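Putative alpha/beta hydrolase fold protein (Candidatus Nitrososphaera gargensis, PDB 5A62) probably hydrolyses ester substrates as a carboxylesterase of the alpha/beta hydrolase fold. Local coordinates at residues G148-A153 against V179-S184. Numbering follows the deposited sequence.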
ATOM      1  N   GLY A 148      17.583  -9.410   4.835  1.00 13.64           N
ATOM      2  CA  GLY A 148      18.198  -8.267   4.313  1.00 13.12           C
ATOM      3  C   GLY A 148      18.368  -8.233   2.810  1.00 10.60           C
ATOM      4  O   GLY A 148      18.105  -9.163   2.087  1.00 11.81           O
ATOM      5  N   MET A 149      18.780  -7.057   2.336  1.00 11.79           N
ATOM      6  CA  MET A 149      18.869  -6.787   0.929  1.00 12.27           C
ATOM      7  C   MET A 149      19.995  -7.500   0.189  1.00 11.97           C
ATOM      8  O   MET A 149      19.862  -7.864  -0.959  1.00 11.97           O
ATOM      9  CB  MET A 149      18.957  -5.270   0.662  1.00 13.85           C
ATOM     10  CG  MET A 149      17.694  -4.510   1.165  1.00 14.30           C
ATOM     11  SD  MET A 149      16.124  -5.135   0.514  1.00 13.45           S
ATOM     12  CE  MET A 149      16.176  -4.398  -1.053  1.00 13.10           C
ATOM     13  N   LYS A 150      21.128  -7.697   0.870  1.00 13.49           N
ATOM     14  CA  LYS A 150      22.201  -8.447   0.210  1.00 13.93           C
ATOM     15  C   LYS A 150      21.737  -9.895  -0.028  1.00 13.42           C
ATOM     16  O   LYS A 150      21.941 -10.451  -1.101  1.00 13.86           O
ATOM     17  CB  LYS A 150      23.473  -8.405   1.043  1.00 17.84           C
ATOM     18  CG  LYS A 150      24.129  -7.035   1.200  1.00 25.43           C
ATOM     19  CD  LYS A 150      25.456  -7.198   1.954  1.00 32.16           C
ATOM     20  CE  LYS A 150      26.065  -5.905   2.502  1.00 39.49           C
ATOM     21  NZ  LYS A 150      26.077  -4.772   1.529  1.00 42.36           N
ATOM     22  N   ALA A 151      21.058 -10.486   0.971  1.00 12.59           N
ATOM     23  CA  ALA A 151      20.488 -11.810   0.785  1.00 13.13           C
ATOM     24  C   ALA A 151      19.429 -11.853  -0.270  1.00 12.80           C
ATOM     25  O   ALA A 151      19.406 -12.743  -1.123  1.00 12.26           O
ATOM     26  CB  ALA A 151      19.937 -12.362   2.073  1.00 14.53           C
ATOM     27  N   LEU A 152      18.586 -10.823  -0.292  1.00 11.43           N
ATOM     28  CA  LEU A 152      17.582 -10.787  -1.305  1.00 10.32           C
ATOM     29  C   LEU A 152      18.219 -10.750  -2.706  1.00  9.85           C
ATOM     30  O   LEU A 152      17.766 -11.458  -3.627  1.00 10.51           O
ATOM     31  CB  LEU A 152      16.597  -9.646  -1.089  1.00  9.32           C
ATOM     32  CG  LEU A 152      15.569  -9.437  -2.198  1.00  9.91           C
ATOM     33  CD1 LEU A 152      14.731 -10.657  -2.463  1.00 10.06           C
ATOM     34  CD2 LEU A 152      14.663  -8.257  -1.849  1.00 10.62           C
ATOM     35  N   ALA A 153      19.237  -9.942  -2.899  1.00  9.86           N
ATOM     36  CA  ALA A 153      19.873  -9.925  -4.194  1.00 10.87           C
ATOM     37  C   ALA A 153      20.397 -11.311  -4.585  1.00 11.34           C
ATOM     38  O   ALA A 153      20.276 -11.717  -5.720  1.00 11.60           O
ATOM     39  CB  ALA A 153      21.014  -8.913  -4.250  1.00 13.13           C
ATOM     40  N   VAL A 179      23.949  -2.200  -7.539  1.00 12.19           N
ATOM     41  CA  VAL A 179      22.839  -1.250  -7.591  1.00 10.70           C
ATOM     42  C   VAL A 179      21.801  -1.635  -6.499  1.00  9.82           C
ATOM     43  O   VAL A 179      21.443  -0.838  -5.640  1.00  9.48           O
ATOM     44  CB  VAL A 179      22.200  -1.242  -8.949  1.00 11.11           C
ATOM     45  CG1 VAL A 179      20.829  -0.522  -8.958  1.00 12.15           C
ATOM     46  CG2 VAL A 179      23.164  -0.679 -10.006  1.00 12.44           C
ATOM     47  N   PHE A 180      21.348  -2.880  -6.552  1.00  9.59           N
ATOM     48  CA  PHE A 180      20.210  -3.320  -5.732  1.00 10.11           C
ATOM     49  C   PHE A 180      20.473  -3.166  -4.269  1.00 10.63           C
ATOM     50  O   PHE A 180      19.605  -2.794  -3.469  1.00  9.69           O
ATOM     51  CB  PHE A 180      19.847  -4.755  -6.115  1.00  9.88           C
ATOM     52  CG  PHE A 180      18.566  -5.250  -5.530  1.00 10.27           C
ATOM     53  CD1 PHE A 180      17.361  -5.006  -6.203  1.00 11.85           C
ATOM     54  CD2 PHE A 180      18.543  -5.924  -4.325  1.00 11.59           C
ATOM     55  CE1 PHE A 180      16.176  -5.515  -5.673  1.00 11.87           C
ATOM     56  CE2 PHE A 180      17.375  -6.411  -3.806  1.00 12.55           C
ATOM     57  CZ  PHE A 180      16.219  -6.146  -4.454  1.00 12.21           C
ATOM     58  N   THR A 181      21.701  -3.487  -3.836  1.00 10.31           N
ATOM     59  CA  THR A 181      21.996  -3.539  -2.427  1.00 10.82           C
ATOM     60  C   THR A 181      22.173  -2.135  -1.799  1.00 10.21           C
ATOM     61  O   THR A 181      22.322  -2.047  -0.592  1.00 13.10           O
ATOM     62  CB  THR A 181      23.181  -4.457  -2.109  1.00 12.98           C
ATOM     63  OG1 THR A 181      24.336  -3.904  -2.713  1.00 14.30           O
ATOM     64  CG2 THR A 181      22.883  -5.841  -2.549  1.00 14.49           C
ATOM     65  N   LYS A 182      22.005  -1.067  -2.583  1.00  9.21           N
ATOM     66  CA  LYS A 182      21.901   0.271  -2.016  1.00  9.27           C
ATOM     67  C   LYS A 182      20.448   0.590  -1.571  1.00  8.64           C
ATOM     68  O   LYS A 182      20.238   1.664  -0.989  1.00  9.92           O
ATOM     69  CB  LYS A 182      22.297   1.345  -3.016  1.00 10.29           C
ATOM     70  CG  LYS A 182      23.594   1.242  -3.733  1.00 14.77           C
ATOM     71  CD  LYS A 182      24.700   1.265  -2.780  1.00 17.61           C
ATOM     72  CE  LYS A 182      25.989   1.668  -3.531  1.00 22.69           C
ATOM     73  NZ  LYS A 182      26.552   0.458  -4.053  1.00 27.14           N
ATOM     74  N   THR A 183      19.523  -0.307  -1.841  1.00  8.93           N
ATOM     75  CA  THR A 183      18.150  -0.040  -1.505  1.00  8.93           C
ATOM     76  C   THR A 183      17.951  -0.366  -0.036  1.00  9.10           C
ATOM     77  O   THR A 183      18.339  -1.440   0.432  1.00  9.97           O
ATOM     78  CB  THR A 183      17.277  -0.961  -2.356  1.00  8.90           C
ATOM     79  OG1 THR A 183      17.602  -0.846  -3.761  1.00 10.01           O
ATOM     80  CG2 THR A 183      15.785  -0.554  -2.197  1.00  8.65           C
ATOM     81  N   SER A 184      17.309   0.503   0.722  1.00  8.38           N
ATOM     82  CA  SER A 184      16.932   0.173   2.059  1.00  7.79           C
ATOM     83  C   SER A 184      15.828  -0.847   2.108  1.00  8.28           C
ATOM     84  O   SER A 184      15.017  -0.907   1.186  1.00  8.79           O
ATOM     85  CB  SER A 184      16.554   1.401   2.857  1.00  8.32           C
ATOM     86  OG  SER A 184      15.294   1.945   2.460  1.00  8.52           O
TER
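Helix 149-157 starts beside the end of helix 170-180, where the chain leaves the helix through a type I beta turn, Phe180 to Thr183; the backbones come nearest at Lys150 and Thr181, CA to CA 5.6 Å. Met149 fills the corner between the two. Its CG lies anti to the carbonyl carbon, and bends at chi2 (-55°) and chi3 (-79°) fold the chain so that CE touches two groups at once: Phe180 CE2 at 3.6 Å, from a direction oblique to the ring, and Thr183 CB at 3.8 Å. Closer still, Met149 CG sits 3.2 Å from the carbonyl O of Thr183, a tight approach of a methylene to an oxygen. Phe180 reaches helix 149-157 because chi1 of -170° sets its ring anti to the backbone N; the methyl CD2 of Leu152 then meets its edge, in plane, 3.7 Å from CZ, while Ala153 CB approaches obliquely near Phe180 CD2. Both helices belong to the helical region between strands 116-122 and 212-218 of the alpha/beta hydrolase sheet, an insertion position that holds the cap or lid in many relatives. Within it, Phe188 of helix 185-194 touches Met149, Leu152 and Thr183, and Leu152 also packs on helix 136-147. On the more exposed flank, Thr181 turns its methyl CG2 to the first turn of helix 149-157, 3.9 Å from Lys150 CA, whereas its OG1 bonds back to Arg177 O. The turn itself is fixed by Phe180 O, which accepts from both Thr183 N and Thr183 OG1; the hydroxyl, 2.8 Å from that oxygen, stands above the carbonyl plane. Ser184, the N-cap of helix 185-194, directs OG to Gly187 N and Gly60 O.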